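Local atomic coordinates of Avidin/streptavidin (Shewanella denitrificans, PDB entry 3SZJ), a protein that binds biotin non-covalently in a pocket at one end of an eight-stranded antiparallel barrel, as other members of the avidin family do. Residues Thr20-Ser25 / Ser35-Ala40. Numbering follows the deposited sequence. Where two conformers were deposited one is given.
Sequences TLYINS and SYINRA. With BTN (biotin), chain C.
Thr20 and Ile37 face each other as a hydrogen-bonded pair in the antiparallel hairpin of strands 20-26 and 31-37, neighbours in the eight-stranded avidin barrel; the axes of 20-25 and 35-37 run at 168° to each other. The backbone evidence is two reciprocal pairs of N-H...O bonds: Ile37 N to Thr20 O (2.8 Å) is answered by Thr20 N to Ile37 O, and Tyr22 N and Ser35 N likewise bond to each other's carbonyl oxygens. Leu21 and Tyr36, the non-hydrogen-bonded pair between them, send their side chains to the face that carries the biotin site.

In the packing on that face, Leu21 CB lies 4.1 Å from Tyr36 CD2, the two side chains crossing at about a right angle, and the Tyr36 ring takes Thr20 O over one face. On the opposite face of the sheet, Ile37 CD1 meets the Tyr22 ring edge at CE1 (4.0 Å), and Thr20 CG2 lies over one face of that ring, offset toward the rim. Ile37 CG2 sits 3.5 Å above the centre of the Arg39 guanidinium.

Among the side-chain hydrogen bonds, CG anti to the backbone N (chi1 -165°) carries the Tyr36 hydroxyl to the ligand, where Tyr36 OH donates to BTN O3 at 2.7 Å, with that oxygen near the plane of the ring, at its edge. A phenylalanine here would probably leave the ureido oxygen without the hydroxyl donor. Asn38 OD1 accepts from BTN N2 (2.9 Å) and from Ala40 N, the latter closing an Asx turn; Ser19, Asn15 and Asp115 also hydrogen-bond to biotin. Arg39 NH1, bonded also to Gly18 O, donates in the guanidinium plane to Thr20 OG1 at 2.9 Å, while a water accepts from Arg39 NH2 and bonds to Tyr22 OH.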
loop_
_atom_site.group_PDB
_atom_site.type_symbol
_atom_site.label_atom_id
_atom_site.label_comp_id
_atom_site.label_asym_id
_atom_site.label_seq_id
_atom_site.Cartn_x
_atom_site.Cartn_y
_atom_site.Cartn_z
ATOM N N THR A 20 -8.168 15.017 1.027
ATOM C CA THR A 20 -8.532 14.729 -0.355
ATOM C C THR A 20 -7.545 13.791 -1.029
ATOM O O THR A 20 -6.338 14.012 -0.960
ATOM C CB THR A 20 -8.606 16.021 -1.160
ATOM O OG1 THR A 20 -9.545 16.898 -0.535
ATOM C CG2 THR A 20 -9.080 15.733 -2.583
ATOM N N LEU A 21 -8.081 12.748 -1.674
ATOM C CA LEU A 21 -7.331 11.896 -2.591
ATOM C C LEU A 21 -7.650 12.307 -4.007
ATOM O O LEU A 21 -8.823 12.313 -4.399
ATOM C CB LEU A 21 -7.723 10.409 -2.420
ATOM C CG LEU A 21 -7.209 9.466 -3.528
ATOM C CD1 LEU A 21 -5.669 9.290 -3.444
ATOM C CD2 LEU A 21 -7.908 8.108 -3.408
ATOM N N TYR A 22 -6.612 12.612 -4.773
ATOM C CA TYR A 22 -6.764 12.855 -6.207
ATOM C C TYR A 22 -6.182 11.660 -6.937
ATOM O O TYR A 22 -4.970 11.426 -6.878
ATOM C CB TYR A 22 -6.003 14.117 -6.653
ATOM C CG TYR A 22 -6.534 15.408 -6.093
ATOM C CD1 TYR A 22 -5.836 16.112 -5.118
ATOM C CD2 TYR A 22 -7.721 15.944 -6.582
ATOM C CE1 TYR A 22 -6.335 17.317 -4.621
ATOM C CE2 TYR A 22 -8.217 17.129 -6.103
ATOM C CZ TYR A 22 -7.538 17.808 -5.124
ATOM O OH TYR A 22 -8.055 19.010 -4.666
ATOM N N ILE A 23 -7.037 10.881 -7.608
ATOM C CA ILE A 23 -6.532 9.833 -8.473
ATOM C C ILE A 23 -6.279 10.448 -9.843
ATOM O O ILE A 23 -7.233 10.872 -10.542
ATOM C CB ILE A 23 -7.536 8.666 -8.572
ATOM C CG1 ILE A 23 -7.853 8.094 -7.175
ATOM C CG2 ILE A 23 -6.963 7.585 -9.511
ATOM C CD1 ILE A 23 -8.827 6.861 -7.166
ATOM N N ASN A 24 -4.998 10.532 -10.207
ATOM C CA ASN A 24 -4.631 11.150 -11.484
ATOM C C ASN A 24 -4.574 10.231 -12.684
ATOM O O ASN A 24 -4.919 10.647 -13.790
ATOM C CB ASN A 24 -3.300 11.923 -11.420
ATOM C CG ASN A 24 -3.371 13.173 -10.562
ATOM O OD1 ASN A 24 -4.387 13.887 -10.534
ATOM N ND2 ASN A 24 -2.277 13.462 -9.873
ATOM N N SER A 25 -4.087 9.013 -12.488
ATOM C CA SER A 25 -3.977 8.080 -13.588
ATOM C C SER A 25 -4.287 6.666 -13.098
ATOM O O SER A 25 -4.004 6.336 -11.951
ATOM C CB SER A 25 -2.582 8.134 -14.196
ATOM O OG SER A 25 -1.623 7.601 -13.308
ATOM N N SER A 35 -2.282 12.210 -5.983
ATOM C CA SER A 35 -1.747 13.049 -4.923
ATOM C C SER A 35 -2.748 13.100 -3.771
ATOM O O SER A 35 -3.921 12.766 -3.930
ATOM C CB SER A 35 -1.427 14.439 -5.457
ATOM O OG SER A 35 -2.614 15.100 -5.797
ATOM N N TYR A 36 -2.271 13.472 -2.581
ATOM C CA TYR A 36 -3.105 13.426 -1.388
ATOM C C TYR A 36 -2.866 14.687 -0.583
ATOM O O TYR A 36 -1.704 15.095 -0.409
ATOM C CB TYR A 36 -2.693 12.217 -0.541
ATOM C CG TYR A 36 -3.694 11.841 0.528
ATOM C CD1 TYR A 36 -3.659 12.444 1.801
ATOM C CD2 TYR A 36 -4.676 10.877 0.274
ATOM C CE1 TYR A 36 -4.600 12.097 2.785
ATOM C CE2 TYR A 36 -5.600 10.525 1.235
ATOM C CZ TYR A 36 -5.577 11.133 2.481
ATOM O OH TYR A 36 -6.499 10.742 3.421
ATOM N N ILE A 37 -3.948 15.277 -0.063
ATOM C CA ILE A 37 -3.809 16.430 0.847
ATOM C C ILE A 37 -4.453 16.053 2.164
ATOM O O ILE A 37 -5.663 15.785 2.212
ATOM C CB ILE A 37 -4.470 17.721 0.281
ATOM C CG1 ILE A 37 -3.822 18.136 -1.044
ATOM C CG2 ILE A 37 -4.400 18.861 1.313
ATOM C CD1 ILE A 37 -4.520 19.339 -1.703
ATOM N N ASN A 38 -3.647 16.009 3.225
ATOM C CA ASN A 38 -4.121 15.666 4.553
ATOM C C ASN A 38 -4.661 16.905 5.249
ATOM O O ASN A 38 -4.007 17.963 5.267
ATOM C CB ASN A 38 -2.921 15.091 5.349
ATOM C CG ASN A 38 -3.216 14.901 6.810
ATOM O OD1 ASN A 38 -4.274 14.398 7.187
ATOM N ND2 ASN A 38 -2.249 15.297 7.669
ATOM N N ARG A 39 -5.832 16.743 5.869
ATOM C CA ARG A 39 -6.450 17.814 6.682
ATOM C C ARG A 39 -6.920 17.308 8.043
ATOM O O ARG A 39 -7.744 17.965 8.693
ATOM C CB ARG A 39 -7.588 18.505 5.924
ATOM C CG ARG A 39 -7.106 19.149 4.640
ATOM C CD ARG A 39 -8.170 20.020 4.005
ATOM N NE ARG A 39 -7.744 20.547 2.710
ATOM C CZ ARG A 39 -7.890 19.915 1.550
ATOM N NH1 ARG A 39 -8.447 18.704 1.507
ATOM N NH2 ARG A 39 -7.465 20.486 0.426
ATOM N N ALA A 40 -6.410 16.149 8.467
ATOM C CA ALA A 40 -6.853 15.556 9.740
ATOM C C ALA A 40 -6.150 16.166 10.933
ATOM O O ALA A 40 -4.926 16.163 10.999
ATOM C CB ALA A 40 -6.655 14.041 9.736
HETATM C C11 BTN C . 2.099 11.952 9.587
HETATM O O11 BTN C . 1.513 12.523 10.530
HETATM O O12 BTN C . 2.930 11.058 9.831
HETATM C C10 BTN C . 1.813 12.330 8.159
HETATM C C9 BTN C . 0.313 12.584 7.925
HETATM C C8 BTN C . -0.544 11.347 8.159
HETATM C C7 BTN C . -2.038 11.589 7.922
HETATM C C2 BTN C . -2.869 10.316 8.164
HETATM S S1 BTN C . -2.826 9.223 6.888
HETATM C C6 BTN C . -4.196 8.305 7.637
HETATM C C5 BTN C . -5.172 9.316 8.168
HETATM N N1 BTN C . -6.119 9.765 7.176
HETATM C C3 BTN C . -5.910 11.057 6.903
HETATM O O3 BTN C . -6.571 11.759 5.905
HETATM N N2 BTN C . -4.978 11.622 7.675
HETATM C C4 BTN C . -4.345 10.570 8.466
HETATM O O HOH W 1 -8.295 19.722 -2.029
#